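Local coordinates for putative isochorismatase hydrolase (Oleispira antarctica, PDB 3LQY), which probably works as a hydrolase of the isochorismatase-like family, at residues I118-H124 and A147-L153; F15-S21 and T33-A37. All blocks are in the same frame, centred on the assembly; numbering follows the deposited sequence.

Contact 1 of 2, residues I118-H124 and A147-L153; sequences IVGAMTH and ACATLDL
Two neighbouring parallel strands, 115-121 and 140-149, run side by side to their C-terminal ends inside the central parallel sheet, where one leaves the regular pattern at a cis peptide. Gly120 pairs with Cys148 (CA-CA 4.6 Å): Gly120 N donates to Ala147 O at 2.9 Å, and Ala149 N donates to Gly120 O at 3.1 Å. Continued regularly, the register would bring Met122 N to Ala149 O. The peptide between Ala121 and Met122 is cis, however, and Thr123 N takes that acceptor instead (2.9 Å to Ala149 O), while Met122 contributes a CA-H...O contact, its CA 3.2 Å from Ala149 O. Gly120, at phi/psi 125/-147, would jam any CB against the preceding carbonyl. Val119 CG1 and Ala147 CB form an apolar pair at 3.7 Å. The His124 ring makes van der Waals contacts, CD2 3.6 Å from Leu153 CD1 and CE1 3.8 Å from Leu151 CD1; its chi1 (p) sets ND1 2.7 Å from OG1 of Thr150 (chi1 t). Thr123 (chi1 m) turns toward 147-153, and its OG1 is hydrogen-bonded to ND1 of His166 in helix 162-173. A non-proline cis peptide here is characteristic of isochorismatase-like hydrolases. Relieved of sheet pairing, Met122 N hydrogen-bonds OD2 of the 3-sulfinoalanine at position 126, oxidised from what is probably the nucleophilic cysteine, consistent with an oxyanion-hole amide.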
loop_
_atom_site.group_PDB
_atom_site.type_symbol
_atom_site.label_atom_id
_atom_site.label_comp_id
_atom_site.label_asym_id
_atom_site.label_seq_id
_atom_site.Cartn_x
_atom_site.Cartn_y
_atom_site.Cartn_z
ATOM N N ILE A 118 4.374 4.203 3.145
ATOM C CA ILE A 118 3.511 3.071 2.744
ATOM C C ILE A 118 2.056 3.460 2.771
ATOM O O ILE A 118 1.583 4.047 3.747
ATOM C CB ILE A 118 3.782 1.864 3.655
ATOM C CG1 ILE A 118 5.181 1.305 3.336
ATOM C CG2 ILE A 118 2.718 0.793 3.521
ATOM C CD1 ILE A 118 5.844 0.543 4.522
ATOM N N VAL A 119 1.356 3.163 1.678
ATOM C CA VAL A 119 -0.070 3.416 1.571
ATOM C C VAL A 119 -0.688 2.211 0.849
ATOM O O VAL A 119 0.010 1.410 0.232
ATOM C CB VAL A 119 -0.366 4.760 0.842
ATOM C CG1 VAL A 119 0.456 5.923 1.482
ATOM C CG2 VAL A 119 -0.133 4.643 -0.686
ATOM N N GLY A 120 -1.992 2.071 0.943
ATOM C CA GLY A 120 -2.660 0.992 0.219
ATOM C C GLY A 120 -3.527 0.069 1.070
ATOM O O GLY A 120 -4.127 0.489 2.041
ATOM N N ALA A 121 -3.583 -1.189 0.684
ATOM C CA ALA A 121 -4.610 -2.104 1.199
ATOM C C ALA A 121 -4.100 -3.544 1.099
ATOM O O ALA A 121 -3.295 -3.841 0.221
ATOM C CB ALA A 121 -5.905 -1.933 0.417
HETATM N N MSE A 122 -4.524 -4.462 1.997
HETATM C CA MSE A 122 -5.400 -4.211 3.117
HETATM C C MSE A 122 -4.555 -4.053 4.429
HETATM O O MSE A 122 -3.478 -4.642 4.543
HETATM C CB MSE A 122 -6.345 -5.397 3.272
HETATM C CG MSE A 122 -7.073 -5.718 2.013
HETATM SE SE MSE A 122 -8.210 -7.287 2.175
HETATM C CE MSE A 122 -6.914 -8.622 1.636
ATOM N N THR A 123 -4.972 -3.136 5.290
ATOM C CA THR A 123 -4.245 -2.769 6.530
ATOM C C THR A 123 -3.804 -4.044 7.265
ATOM O O THR A 123 -2.636 -4.196 7.590
ATOM C CB THR A 123 -5.082 -1.878 7.487
ATOM O OG1 THR A 123 -5.637 -0.738 6.740
ATOM C CG2 THR A 123 -4.244 -1.398 8.730
ATOM N N HIS A 124 -4.742 -4.967 7.430
ATOM C CA HIS A 124 -4.487 -6.112 8.373
ATOM C C HIS A 124 -3.771 -7.224 7.674
ATOM O O HIS A 124 -3.346 -8.218 8.314
ATOM C CB HIS A 124 -5.793 -6.646 8.850
ATOM C CG HIS A 124 -6.616 -7.290 7.784
ATOM N ND1 HIS A 124 -7.135 -6.573 6.711
ATOM C CD2 HIS A 124 -7.001 -8.579 7.590
ATOM C CE1 HIS A 124 -7.848 -7.377 5.948
ATOM N NE2 HIS A 124 -7.780 -8.596 6.436
ATOM N N ALA A 147 -4.353 6.777 4.447
ATOM C CA ALA A 147 -4.199 6.310 3.082
ATOM C C ALA A 147 -4.118 4.785 2.982
ATOM O O ALA A 147 -3.627 4.265 1.969
ATOM C CB ALA A 147 -2.945 6.954 2.433
ATOM N N CYS A 148 -4.623 4.071 3.996
ATOM C CA CYS A 148 -4.756 2.631 3.933
ATOM C C CYS A 148 -6.215 2.226 4.238
ATOM O O CYS A 148 -6.974 2.920 4.919
ATOM C CB CYS A 148 -3.802 1.947 4.954
ATOM S SG CYS A 148 -2.005 2.303 4.694
ATOM N N ALA A 149 -6.575 1.027 3.845
ATOM C CA ALA A 149 -7.939 0.575 4.010
ATOM C C ALA A 149 -7.989 -0.880 4.380
ATOM O O ALA A 149 -7.127 -1.680 3.988
ATOM C CB ALA A 149 -8.711 0.793 2.676
ATOM N N THR A 150 -9.035 -1.248 5.098
ATOM C CA THR A 150 -9.257 -2.642 5.433
ATOM C C THR A 150 -10.781 -2.884 5.416
ATOM O O THR A 150 -11.538 -2.161 4.769
ATOM C CB THR A 150 -8.546 -3.011 6.825
ATOM O OG1 THR A 150 -8.661 -4.405 7.137
ATOM C CG2 THR A 150 -9.079 -2.152 7.970
ATOM N N LEU A 151 -11.214 -3.928 6.096
ATOM C CA LEU A 151 -12.592 -4.315 6.168
ATOM C C LEU A 151 -12.949 -4.923 7.532
ATOM O O LEU A 151 -12.081 -5.162 8.408
ATOM C CB LEU A 151 -12.922 -5.308 5.040
ATOM C CG LEU A 151 -11.937 -6.476 4.795
ATOM C CD1 LEU A 151 -11.684 -7.425 5.917
ATOM C CD2 LEU A 151 -12.551 -7.236 3.591
ATOM N N ASP A 152 -14.236 -5.185 7.704
ATOM C CA ASP A 152 -14.722 -5.770 8.925
ATOM C C ASP A 152 -14.222 -7.221 9.003
ATOM O O ASP A 152 -14.308 -7.959 8.002
ATOM C CB ASP A 152 -16.259 -5.795 8.976
ATOM C CG ASP A 152 -16.905 -4.420 9.074
ATOM O OD1 ASP A 152 -16.216 -3.397 9.186
ATOM O OD2 ASP A 152 -18.157 -4.356 8.980
ATOM N N LEU A 153 -13.743 -7.636 10.202
ATOM C CA LEU A 153 -13.293 -9.023 10.421
ATOM C C LEU A 153 -14.132 -9.709 11.479
ATOM O O LEU A 153 -14.715 -9.054 12.341
ATOM C CB LEU A 153 -11.808 -9.075 10.808
ATOM C CG LEU A 153 -10.811 -8.636 9.724
ATOM C CD1 LEU A 153 -9.418 -8.722 10.293
ATOM C CD2 LEU A 153 -10.927 -9.474 8.460
#

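Contact 2 of 2, residues F15-S21 and T33-A37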
loop_
_atom_site.group_PDB
_atom_site.type_symbol
_atom_site.label_atom_id
_atom_site.label_comp_id
_atom_site.label_asym_id
_atom_site.label_seq_id
_atom_site.Cartn_x
_atom_site.Cartn_y
_atom_site.Cartn_z
ATOM N N PHE A 15 -3.708 -0.626 -4.661
ATOM C CA PHE A 15 -4.895 0.203 -4.756
ATOM C C PHE A 15 -5.604 -0.215 -6.063
ATOM O O PHE A 15 -5.560 0.495 -7.061
ATOM C CB PHE A 15 -4.535 1.699 -4.777
ATOM C CG PHE A 15 -4.595 2.392 -3.441
ATOM C CD1 PHE A 15 -5.757 2.377 -2.681
ATOM C CD2 PHE A 15 -3.521 3.119 -2.978
ATOM C CE1 PHE A 15 -5.848 3.050 -1.521
ATOM C CE2 PHE A 15 -3.597 3.810 -1.790
ATOM C CZ PHE A 15 -4.763 3.767 -1.038
ATOM N N GLN A 16 -6.185 -1.417 -6.064
ATOM C CA GLN A 16 -6.746 -2.052 -7.226
ATOM C C GLN A 16 -8.263 -2.027 -7.199
ATOM O O GLN A 16 -8.898 -1.987 -6.146
ATOM C CB GLN A 16 -6.226 -3.478 -7.355
ATOM C CG GLN A 16 -4.744 -3.527 -7.656
ATOM C CD GLN A 16 -4.163 -4.878 -7.368
ATOM O OE1 GLN A 16 -3.501 -5.055 -6.338
ATOM N NE2 GLN A 16 -4.398 -5.836 -8.229
ATOM N N ASN A 17 -8.842 -1.970 -8.403
ATOM C CA ASN A 17 -10.272 -1.781 -8.555
ATOM C C ASN A 17 -11.167 -2.661 -7.709
ATOM O O ASN A 17 -12.171 -2.188 -7.141
ATOM C CB ASN A 17 -10.652 -1.977 -10.026
ATOM C CG ASN A 17 -10.250 -0.791 -10.894
ATOM O OD1 ASN A 17 -10.288 0.356 -10.451
ATOM N ND2 ASN A 17 -9.851 -1.067 -12.127
ATOM N N ASP A 18 -10.873 -3.956 -7.644
ATOM C CA ASP A 18 -11.723 -4.869 -6.799
ATOM C C ASP A 18 -11.952 -4.466 -5.343
ATOM O O ASP A 18 -12.864 -4.998 -4.684
ATOM C CB ASP A 18 -11.235 -6.336 -6.846
ATOM C CG ASP A 18 -11.650 -7.095 -8.118
ATOM O OD1 ASP A 18 -12.713 -6.787 -8.696
ATOM O OD2 ASP A 18 -10.892 -8.000 -8.570
ATOM N N TYR A 19 -11.128 -3.555 -4.846
ATOM C CA TYR A 19 -11.233 -3.042 -3.485
ATOM C C TYR A 19 -12.178 -1.887 -3.272
ATOM O O TYR A 19 -12.541 -1.589 -2.160
ATOM C CB TYR A 19 -9.842 -2.648 -2.946
ATOM C CG TYR A 19 -8.918 -3.789 -2.533
ATOM C CD1 TYR A 19 -9.421 -5.031 -2.188
ATOM C CD2 TYR A 19 -7.548 -3.580 -2.428
ATOM C CE1 TYR A 19 -8.590 -6.038 -1.714
ATOM C CE2 TYR A 19 -6.667 -4.588 -1.971
ATOM C CZ TYR A 19 -7.213 -5.827 -1.631
ATOM O OH TYR A 19 -6.370 -6.819 -1.213
ATOM N N PHE A 20 -12.672 -1.293 -4.336
ATOM C CA PHE A 20 -13.442 -0.061 -4.245
ATOM C C PHE A 20 -14.921 -0.380 -4.435
ATOM O O PHE A 20 -15.350 -0.854 -5.532
ATOM C CB PHE A 20 -13.022 0.846 -5.404
ATOM C CG PHE A 20 -11.662 1.485 -5.242
ATOM C CD1 PHE A 20 -11.565 2.820 -4.956
ATOM C CD2 PHE A 20 -10.483 0.733 -5.389
ATOM C CE1 PHE A 20 -10.295 3.445 -4.847
ATOM C CE2 PHE A 20 -9.223 1.314 -5.262
ATOM C CZ PHE A 20 -9.119 2.678 -5.000
ATOM N N SER A 21 -15.749 -0.058 -3.460
ATOM C CA SER A 21 -17.177 -0.319 -3.624
ATOM C C SER A 21 -17.797 0.569 -4.737
ATOM O O SER A 21 -18.832 0.193 -5.304
ATOM C CB SER A 21 -17.929 -0.122 -2.339
ATOM O OG SER A 21 -17.737 1.194 -1.873
ATOM N N THR A 33 -12.183 2.764 0.978
ATOM C CA THR A 33 -11.103 2.717 0.003
ATOM C C THR A 33 -10.963 4.035 -0.781
ATOM O O THR A 33 -9.864 4.502 -1.064
ATOM C CB THR A 33 -11.309 1.618 -1.019
ATOM O OG1 THR A 33 -11.877 0.463 -0.400
ATOM C CG2 THR A 33 -9.983 1.283 -1.729
ATOM N N GLU A 34 -12.095 4.613 -1.150
ATOM C CA GLU A 34 -12.088 5.842 -1.960
ATOM C C GLU A 34 -11.371 6.975 -1.230
ATOM O O GLU A 34 -10.473 7.641 -1.806
ATOM C CB GLU A 34 -13.530 6.229 -2.314
ATOM C CG GLU A 34 -14.160 5.323 -3.340
ATOM C CD GLU A 34 -14.566 3.956 -2.856
ATOM O OE1 GLU A 34 -14.496 3.661 -1.614
ATOM O OE2 GLU A 34 -14.889 3.139 -3.726
ATOM N N ALA A 35 -11.753 7.178 0.037
ATOM C CA ALA A 35 -11.108 8.176 0.875
ATOM C C ALA A 35 -9.611 7.897 1.046
ATOM O O ALA A 35 -8.798 8.841 1.004
ATOM C CB ALA A 35 -11.776 8.293 2.280
ATOM N N ALA A 36 -9.251 6.618 1.306
ATOM C CA ALA A 36 -7.879 6.239 1.424
ATOM C C ALA A 36 -7.047 6.558 0.197
ATOM O O ALA A 36 -5.935 7.075 0.291
ATOM C CB ALA A 36 -7.769 4.716 1.804
ATOM N N ALA A 37 -7.597 6.216 -0.965
ATOM C CA ALA A 37 -7.020 6.539 -2.251
ATOM C C ALA A 37 -6.942 8.045 -2.468
ATOM O O ALA A 37 -5.963 8.558 -3.020
ATOM C CB ALA A 37 -7.850 5.868 -3.343
HETATM O O HOH W 1 -15.010 1.045 -0.989
#
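After a turn of 3-10 helix at 17-19, closed by Tyr19 N to Gln16 O and Phe20 N to Asn17 O (both 3.0 Å), the chain passes the first turn of helix 33-49. The nearest CA atoms are those of Phe20 and Thr33 (5.6 Å), and the CA of Phe15 lies 7.1 Å from that of Ala37. Thr33 joins the two segments in two ways: OG1 donates to Tyr19 O at 2.8 Å, and CG2 sits 3.5 Å from the Phe20 ring centroid, almost on its normal, in a CH-pi contact. Ala37 CB serves both aromatics, 3.8 Å from Phe20 CE1 and 3.9 Å from Phe15 CE1. At the outer end a water accepts from Ser21 N (2.8 Å) and donates to Glu34 OE1 (2.7 Å) and Thr33 OG1 (3.2 Å); Glu34 OE2 is hydrogen-bonded to Thr22 OG1. Stacking on His79 extends the Phe20 cluster. This is the loop of a beta-alpha-beta unit, strand 8-13 to helix 33-49 to strand 54-59, folded back on the helix start in a Rossmann-like alpha/beta fold with a parallel central sheet.

In the fold
The two contacts, centred 10 Å apart, meet through the side chains of Phe15 and Tyr19. The Phe15 ring packs against the strand pair, with CZ 3.3 Å from Ala147 O and CE2 3.6 Å from Gly120 CA. Tyr19 packs beside the cis peptide, its CE2 3.7 Å from Ala121 CB and its OH 3.4 Å from Met122 CE. Contact 1 carries Met122 N, hydrogen-bonded to the modified residue at position 126, and so probably borders the active site; contact 2 supports the same strand ends through the two aromatics. A glycerol, probably from the crystallisation liquor, is hydrogen-bonded through O1 to Thr150 N, with the Thr150 side chain about 4 Å from it, and may mark a pocket.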